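Local atomic coordinates of acid phosphatase (Mycobacterium tuberculosis, PDB entry 2A6P), a protein that removes phosphate from a broad range of phosphate monoesters and can serve as a fructose-1,6-bisphosphatase in gluconeogenesis, with negligible phosphoglycerate mutase activity. Residues R9-T21 with A175-E187. Numbering follows the deposited sequence.
Sequences RNHRLLLLRHGET and AMPTASIGICGFE. With SO4 (sulfate ion), chain C.
The phosphate pocket of this histidine phosphatase begins where Arg-17 reaches across to Met-176 and the type II turn from Pro-177 to Ser-180. Its side chain runs fully extended, CG anti to the backbone N (chi1 178°), and NH1 donates to Met-176 O at 2.8 Å, on a lone pair although that oxygen is tilted from the guanidinium plane. Thr-178 lays CG2 over the centre of one guanidinium face, 3.6 Å from CZ. NH2 is directed toward O1 of a sulfate, probably from the crystallisation liquor, that lies at the edge of the guanidinium, though the exact place of NH2 is less certain. His-18, inferred to become the phosphohistidine, makes a weak bond from NE2 to sulfate O3; its ND1 gives an in-plane bond to Gly-19 O (2.6 Å), which fixes the ring's rotation. Arg-17 and His-18 open the RHG signature of the superfamily, at the C-terminal end of strand 13-17. That strand pairs antiparallel with 180-187 and parallel with 147-151, inside the mixed sheet. Leu-13 and Cys-184 exchange two nearly straight bonds (Cys-184 N to Leu-13 O, 2.8 Å), Leu-15 and Gly-182 two more; Arg-17 N continues the pairing to Ser-180 O, and beyond it Ala-179 N reaches His-18 O from above the carbonyl plane. On one face Leu-14 and Ile-183 lie side by side, CD2 to CG2 4.0 Å, while Leu-16 CD1 meets Ile-181 CG1 at 3.7 Å. On the other, Leu-15 and Cys-184 pack against helix 153-163, and Met-176, bent at chi2 (80°), tucks CE 3.7 Å from Leu-15 O.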
ATOM      1  N   ARG A   9      -8.504  15.339   7.264  1.00 31.72           N
ATOM      2  CA  ARG A   9      -8.740  15.178   8.724  1.00 31.65           C
ATOM      3  C   ARG A   9      -7.402  14.936   9.381  1.00 30.62           C
ATOM      4  O   ARG A   9      -6.382  14.773   8.709  1.00 30.94           O
ATOM      5  CB  ARG A   9      -9.650  13.981   9.014  1.00 32.98           C
ATOM      6  CG  ARG A   9     -10.763  14.296  10.004  1.00 35.72           C
ATOM      7  CD  ARG A   9     -10.231  15.043  11.226  1.00 37.85           C
ATOM      8  NE  ARG A   9     -11.304  15.734  11.930  1.00 40.22           N
ATOM      9  CZ  ARG A   9     -11.685  16.990  11.694  1.00 42.72           C
ATOM     10  NH1 ARG A   9     -11.071  17.721  10.769  1.00 43.57           N
ATOM     11  NH2 ARG A   9     -12.712  17.507  12.365  1.00 43.55           N
ATOM     12  N   ASN A  10      -7.429  14.886  10.703  1.00 29.93           N
ATOM     13  CA  ASN A  10      -6.242  14.672  11.502  1.00 28.76           C
ATOM     14  C   ASN A  10      -6.211  13.235  12.029  1.00 28.10           C
ATOM     15  O   ASN A  10      -5.356  12.897  12.851  1.00 29.15           O
ATOM     16  CB  ASN A  10      -6.254  15.664  12.668  1.00 28.61           C
ATOM     17  CG  ASN A  10      -6.529  17.087  12.213  1.00 27.84           C
ATOM     18  OD1 ASN A  10      -7.136  17.887  12.939  1.00 27.36           O
ATOM     19  ND2 ASN A  10      -6.077  17.414  11.008  1.00 25.49           N
ATOM     20  N   HIS A  11      -7.139  12.394  11.562  1.00 26.68           N
ATOM     21  CA  HIS A  11      -7.187  10.997  12.007  1.00 25.64           C
ATOM     22  C   HIS A  11      -7.018   9.950  10.907  1.00 24.67           C
ATOM     23  O   HIS A  11      -6.999  10.282   9.716  1.00 22.71           O
ATOM     24  CB  HIS A  11      -8.469  10.729  12.796  1.00 25.44           C
ATOM     25  CG  HIS A  11      -8.481  11.388  14.138  1.00 27.33           C
ATOM     26  ND1 HIS A  11      -9.038  12.631  14.352  1.00 27.41           N
ATOM     27  CD2 HIS A  11      -7.896  11.029  15.306  1.00 27.80           C
ATOM     28  CE1 HIS A  11      -8.790  13.012  15.593  1.00 27.84           C
ATOM     29  NE2 HIS A  11      -8.098  12.060  16.192  1.00 28.01           N
ATOM     30  N   ARG A  12      -6.903   8.684  11.320  1.00 22.43           N
ATOM     31  CA  ARG A  12      -6.682   7.575  10.393  1.00 21.48           C
ATOM     32  C   ARG A  12      -7.619   6.378  10.545  1.00 19.17           C
ATOM     33  O   ARG A  12      -8.175   6.132  11.613  1.00 16.56           O
ATOM     34  CB  ARG A  12      -5.252   7.045  10.548  1.00 22.03           C
ATOM     35  CG  ARG A  12      -4.143   8.028  10.274  1.00 26.13           C
ATOM     36  CD  ARG A  12      -2.829   7.507  10.853  1.00 27.36           C
ATOM     37  NE  ARG A  12      -2.919   7.344  12.305  1.00 31.31           N
ATOM     38  CZ  ARG A  12      -1.947   6.872  13.084  1.00 32.21           C
ATOM     39  NH1 ARG A  12      -0.780   6.504  12.561  1.00 32.10           N
ATOM     40  NH2 ARG A  12      -2.146   6.767  14.394  1.00 33.64           N
ATOM     41  N   LEU A  13      -7.759   5.621   9.460  1.00 18.52           N
ATOM     42  CA  LEU A  13      -8.575   4.406   9.451  1.00 17.05           C
ATOM     43  C   LEU A  13      -7.597   3.236   9.296  1.00 16.59           C
ATOM     44  O   LEU A  13      -6.921   3.126   8.272  1.00 16.96           O
ATOM     45  CB  LEU A  13      -9.558   4.415   8.270  1.00 15.78           C
ATOM     46  CG  LEU A  13     -10.226   3.077   7.909  1.00 14.29           C
ATOM     47  CD1 LEU A  13     -11.037   2.549   9.092  1.00 14.68           C
ATOM     48  CD2 LEU A  13     -11.111   3.257   6.696  1.00 14.73           C
ATOM     49  N   LEU A  14      -7.487   2.388  10.310  1.00 16.17           N
ATOM     50  CA  LEU A  14      -6.575   1.256  10.198  1.00 17.02           C
ATOM     51  C   LEU A  14      -7.404  -0.000  10.003  1.00 17.40           C
ATOM     52  O   LEU A  14      -8.525  -0.093  10.500  1.00 17.97           O
ATOM     53  CB  LEU A  14      -5.712   1.080  11.453  1.00 17.06           C
ATOM     54  CG  LEU A  14      -5.156   2.213  12.329  1.00 19.28           C
ATOM     55  CD1 LEU A  14      -3.747   1.819  12.749  1.00 18.50           C
ATOM     56  CD2 LEU A  14      -5.138   3.539  11.615  1.00 21.27           C
ATOM     57  N   LEU A  15      -6.861  -0.959   9.263  1.00 16.58           N
ATOM     58  CA  LEU A  15      -7.549  -2.222   9.040  1.00 15.94           C
ATOM     59  C   LEU A  15      -6.599  -3.344   9.401  1.00 15.83           C
ATOM     60  O   LEU A  15      -5.427  -3.305   9.041  1.00 17.62           O
ATOM     61  CB  LEU A  15      -7.982  -2.374   7.581  1.00 16.29           C
ATOM     62  CG  LEU A  15      -8.943  -1.302   7.074  1.00 18.20           C
ATOM     63  CD1 LEU A  15      -8.162  -0.083   6.582  1.00 17.68           C
ATOM     64  CD2 LEU A  15      -9.764  -1.887   5.957  1.00 17.70           C
ATOM     65  N   LEU A  16      -7.105  -4.340  10.119  1.00 14.07           N
ATOM     66  CA  LEU A  16      -6.293  -5.484  10.521  1.00 13.61           C
ATOM     67  C   LEU A  16      -6.956  -6.785  10.078  1.00 13.56           C
ATOM     68  O   LEU A  16      -8.115  -7.048  10.443  1.00 12.34           O
ATOM     69  CB  LEU A  16      -6.129  -5.511  12.047  1.00 12.56           C
ATOM     70  CG  LEU A  16      -5.494  -6.798  12.611  1.00 14.35           C
ATOM     71  CD1 LEU A  16      -4.048  -6.910  12.123  1.00 12.15           C
ATOM     72  CD2 LEU A  16      -5.544  -6.818  14.138  1.00 12.06           C
ATOM     73  N   ARG A  17      -6.241  -7.590   9.291  1.00 11.78           N
ATOM     74  CA  ARG A  17      -6.789  -8.875   8.860  1.00 13.46           C
ATOM     75  C   ARG A  17      -6.515  -9.876   9.984  1.00 14.30           C
ATOM     76  O   ARG A  17      -5.484  -9.798  10.647  1.00 16.48           O
ATOM     77  CB  ARG A  17      -6.114  -9.383   7.571  1.00 12.84           C
ATOM     78  CG  ARG A  17      -6.654 -10.758   7.127  1.00 13.23           C
ATOM     79  CD  ARG A  17      -6.007 -11.262   5.848  1.00 13.47           C
ATOM     80  NE  ARG A  17      -6.562 -12.552   5.422  1.00 15.53           N
ATOM     81  CZ  ARG A  17      -6.022 -13.320   4.476  1.00 15.56           C
ATOM     82  NH1 ARG A  17      -4.916 -12.932   3.857  1.00 15.24           N
ATOM     83  NH2 ARG A  17      -6.566 -14.486   4.165  1.00 13.85           N
ATOM     84  N   HIS A  18      -7.433 -10.810  10.204  1.00 14.20           N
ATOM     85  CA  HIS A  18      -7.239 -11.811  11.241  1.00 12.76           C
ATOM     86  C   HIS A  18      -6.052 -12.730  10.900  1.00 13.29           C
ATOM     87  O   HIS A  18      -5.572 -12.767   9.762  1.00 11.66           O
ATOM     88  CB  HIS A  18      -8.509 -12.645  11.400  1.00 10.51           C
ATOM     89  CG  HIS A  18      -8.885 -13.412  10.175  1.00 10.26           C
ATOM     90  ND1 HIS A  18      -8.177 -14.512   9.740  1.00 11.74           N
ATOM     91  CD2 HIS A  18      -9.895 -13.240   9.291  1.00  7.53           C
ATOM     92  CE1 HIS A  18      -8.737 -14.984   8.639  1.00 11.69           C
ATOM     93  NE2 HIS A  18      -9.782 -14.231   8.347  1.00  9.85           N
ATOM     94  N   GLY A  19      -5.596 -13.480  11.896  1.00 13.29           N
ATOM     95  CA  GLY A  19      -4.479 -14.379  11.701  1.00 13.27           C
ATOM     96  C   GLY A  19      -4.819 -15.571  10.831  1.00 15.95           C
ATOM     97  O   GLY A  19      -5.964 -15.744  10.377  1.00 14.03           O
ATOM     98  N   GLU A  20      -3.796 -16.393  10.612  1.00 17.02           N
ATOM     99  CA  GLU A  20      -3.867 -17.605   9.804  1.00 18.95           C
ATOM    100  C   GLU A  20      -4.792 -18.705  10.355  1.00 19.39           C
ATOM    101  O   GLU A  20      -4.943 -18.861  11.569  1.00 18.75           O
ATOM    102  CB  GLU A  20      -2.442 -18.155   9.648  1.00 20.47           C
ATOM    103  CG  GLU A  20      -2.345 -19.574   9.125  1.00 24.58           C
ATOM    104  CD  GLU A  20      -0.932 -20.142   9.250  1.00 28.45           C
ATOM    105  OE1 GLU A  20      -0.019 -19.670   8.523  1.00 27.39           O
ATOM    106  OE2 GLU A  20      -0.735 -21.055  10.089  1.00 30.46           O
ATOM    107  N   THR A  21      -5.407 -19.454   9.443  1.00 19.75           N
ATOM    108  CA  THR A  21      -6.284 -20.569   9.796  1.00 21.28           C
ATOM    109  C   THR A  21      -5.884 -21.739   8.886  1.00 22.80           C
ATOM    110  O   THR A  21      -5.086 -21.565   7.958  1.00 24.72           O
ATOM    111  CB  THR A  21      -7.781 -20.245   9.547  1.00 21.01           C
ATOM    112  OG1 THR A  21      -8.007 -20.046   8.142  1.00 20.32           O
ATOM    113  CG2 THR A  21      -8.201 -18.984  10.319  1.00 19.65           C
ATOM    114  N   ALA A 175      -2.657  -6.187  -1.879  1.00 12.29           N
ATOM    115  CA  ALA A 175      -2.511  -7.395  -1.068  1.00 13.70           C
ATOM    116  C   ALA A 175      -3.005  -7.105   0.349  1.00 13.77           C
ATOM    117  O   ALA A 175      -3.138  -5.942   0.746  1.00 14.54           O
ATOM    118  CB  ALA A 175      -1.059  -7.836  -1.027  1.00 13.79           C
ATOM    119  N   MET A 176      -3.270  -8.166   1.105  1.00 13.54           N
ATOM    120  CA  MET A 176      -3.741  -8.060   2.479  1.00 12.93           C
ATOM    121  C   MET A 176      -3.529  -9.428   3.098  1.00 15.21           C
ATOM    122  O   MET A 176      -4.472 -10.210   3.213  1.00 15.01           O
ATOM    123  CB  MET A 176      -5.236  -7.717   2.519  1.00 11.20           C
ATOM    124  CG  MET A 176      -5.771  -7.239   3.884  1.00 11.14           C
ATOM    125  SD  MET A 176      -5.439  -5.463   4.279  1.00  8.17           S
ATOM    126  CE  MET A 176      -5.450  -5.515   6.071  1.00  6.36           C
ATOM    127  N   PRO A 177      -2.278  -9.749   3.484  1.00 16.55           N
ATOM    128  CA  PRO A 177      -1.996 -11.060   4.094  1.00 17.26           C
ATOM    129  C   PRO A 177      -2.537 -11.183   5.514  1.00 18.75           C
ATOM    130  O   PRO A 177      -2.954 -10.187   6.117  1.00 18.85           O
ATOM    131  CB  PRO A 177      -0.463 -11.170   4.013  1.00 16.77           C
ATOM    132  CG  PRO A 177      -0.005  -9.731   4.050  1.00 18.48           C
ATOM    133  CD  PRO A 177      -1.035  -9.006   3.194  1.00 16.35           C
ATOM    134  N   THR A 178      -2.543 -12.407   6.040  1.00 19.68           N
ATOM    135  CA  THR A 178      -3.061 -12.662   7.383  1.00 18.76           C
ATOM    136  C   THR A 178      -2.284 -11.895   8.437  1.00 18.26           C
ATOM    137  O   THR A 178      -1.058 -11.873   8.433  1.00 17.86           O
ATOM    138  CB  THR A 178      -3.000 -14.155   7.739  1.00 19.66           C
ATOM    139  OG1 THR A 178      -1.641 -14.597   7.698  1.00 20.68           O
ATOM    140  CG2 THR A 178      -3.828 -14.974   6.764  1.00 21.06           C
ATOM    141  N   ALA A 179      -3.017 -11.277   9.352  1.00 18.79           N
ATOM    142  CA  ALA A 179      -2.424 -10.495  10.433  1.00 18.03           C
ATOM    143  C   ALA A 179      -1.676  -9.270   9.930  1.00 17.73           C
ATOM    144  O   ALA A 179      -0.763  -8.788  10.598  1.00 19.87           O
ATOM    145  CB  ALA A 179      -1.488 -11.370  11.272  1.00 19.02           C
ATOM    146  N   SER A 180      -2.055  -8.767   8.758  1.00 17.24           N
ATOM    147  CA  SER A 180      -1.412  -7.576   8.208  1.00 14.73           C
ATOM    148  C   SER A 180      -2.273  -6.326   8.449  1.00 14.00           C
ATOM    149  O   SER A 180      -3.497  -6.412   8.620  1.00 13.53           O
ATOM    150  CB  SER A 180      -1.158  -7.752   6.711  1.00 13.70           C
ATOM    151  OG  SER A 180      -2.367  -7.753   5.977  1.00 14.22           O
ATOM    152  N   ILE A 181      -1.619  -5.172   8.452  1.00 13.40           N
ATOM    153  CA  ILE A 181      -2.269  -3.889   8.687  1.00 14.17           C
ATOM    154  C   ILE A 181      -2.160  -2.930   7.491  1.00 14.30           C
ATOM    155  O   ILE A 181      -1.102  -2.808   6.869  1.00 12.79           O
ATOM    156  CB  ILE A 181      -1.648  -3.190   9.940  1.00 16.44           C
ATOM    157  CG1 ILE A 181      -1.846  -4.067  11.188  1.00 16.97           C
ATOM    158  CG2 ILE A 181      -2.250  -1.795  10.137  1.00 13.40           C
ATOM    159  CD1 ILE A 181      -1.083  -3.563  12.407  1.00 16.35           C
ATOM    160  N   GLY A 182      -3.277  -2.280   7.170  1.00 14.08           N
ATOM    161  CA  GLY A 182      -3.312  -1.293   6.103  1.00 14.25           C
ATOM    162  C   GLY A 182      -3.774  -0.016   6.791  1.00 12.85           C
ATOM    163  O   GLY A 182      -4.573  -0.109   7.729  1.00 13.61           O
ATOM    164  N   ILE A 183      -3.277   1.155   6.371  1.00 12.23           N
ATOM    165  CA  ILE A 183      -3.659   2.425   7.002  1.00 11.45           C
ATOM    166  C   ILE A 183      -4.098   3.478   5.986  1.00 13.33           C
ATOM    167  O   ILE A 183      -3.372   3.796   5.050  1.00 15.68           O
ATOM    168  CB  ILE A 183      -2.496   3.009   7.849  1.00  9.96           C
ATOM    169  CG1 ILE A 183      -2.101   2.014   8.947  1.00  7.07           C
ATOM    170  CG2 ILE A 183      -2.895   4.349   8.441  1.00  7.89           C
ATOM    171  CD1 ILE A 183      -0.991   2.471   9.818  1.00  7.19           C
ATOM    172  N   CYS A 184      -5.298   4.014   6.181  1.00 14.59           N
ATOM    173  CA  CYS A 184      -5.854   5.023   5.278  1.00 16.21           C
ATOM    174  C   CYS A 184      -5.882   6.400   5.932  1.00 17.64           C
ATOM    175  O   CYS A 184      -6.229   6.526   7.102  1.00 19.42           O
ATOM    176  CB  CYS A 184      -7.275   4.644   4.870  1.00 13.65           C
ATOM    177  SG  CYS A 184      -7.416   3.129   3.965  1.00 17.95           S
ATOM    178  N   GLY A 185      -5.516   7.424   5.169  1.00 19.28           N
ATOM    179  CA  GLY A 185      -5.510   8.784   5.673  1.00 21.23           C
ATOM    180  C   GLY A 185      -5.771   9.786   4.558  1.00 23.27           C
ATOM    181  O   GLY A 185      -6.553   9.508   3.648  1.00 23.04           O
ATOM    182  N   PHE A 186      -5.124  10.953   4.634  1.00 24.56           N
ATOM    183  CA  PHE A 186      -5.283  12.008   3.624  1.00 27.50           C
ATOM    184  C   PHE A 186      -3.950  12.698   3.333  1.00 28.59           C
ATOM    185  O   PHE A 186      -3.052  12.697   4.165  1.00 30.31           O
ATOM    186  CB  PHE A 186      -6.233  13.124   4.098  1.00 26.69           C
ATOM    187  CG  PHE A 186      -7.613  12.669   4.471  1.00 26.25           C
ATOM    188  CD1 PHE A 186      -7.834  11.941   5.638  1.00 26.31           C
ATOM    189  CD2 PHE A 186      -8.708  13.009   3.671  1.00 24.83           C
ATOM    190  CE1 PHE A 186      -9.131  11.558   6.010  1.00 26.13           C
ATOM    191  CE2 PHE A 186     -10.001  12.633   4.031  1.00 25.18           C
ATOM    192  CZ  PHE A 186     -10.214  11.905   5.206  1.00 24.97           C
ATOM    193  N   GLU A 187      -3.847  13.300   2.153  1.00 29.95           N
ATOM    194  CA  GLU A 187      -2.671  14.067   1.754  1.00 31.14           C
ATOM    195  C   GLU A 187      -3.224  15.236   0.937  1.00 32.45           C
ATOM    196  O   GLU A 187      -3.858  15.025  -0.103  1.00 31.01           O
ATOM    197  CB  GLU A 187      -1.708  13.249   0.883  1.00 33.60           C
ATOM    198  CG  GLU A 187      -0.249  13.699   1.044  1.00 36.28           C
ATOM    199  CD  GLU A 187       0.602  13.555  -0.223  1.00 38.95           C
ATOM    200  OE1 GLU A 187       0.450  12.556  -0.961  1.00 38.33           O
ATOM    201  OE2 GLU A 187       1.448  14.450  -0.462  1.00 40.42           O
TER
HETATM  202  S   SO4 C 204      -9.378 -16.946   5.545  1.00 41.53           S
HETATM  203  O1  SO4 C 204      -7.981 -16.406   5.531  1.00 43.69           O
HETATM  204  O2  SO4 C 204      -9.426 -18.040   6.647  1.00 44.06           O
HETATM  205  O3  SO4 C 204     -10.259 -15.928   5.966  1.00 44.41           O
HETATM  206  O4  SO4 C 204      -9.497 -17.659   4.302  1.00 46.25           O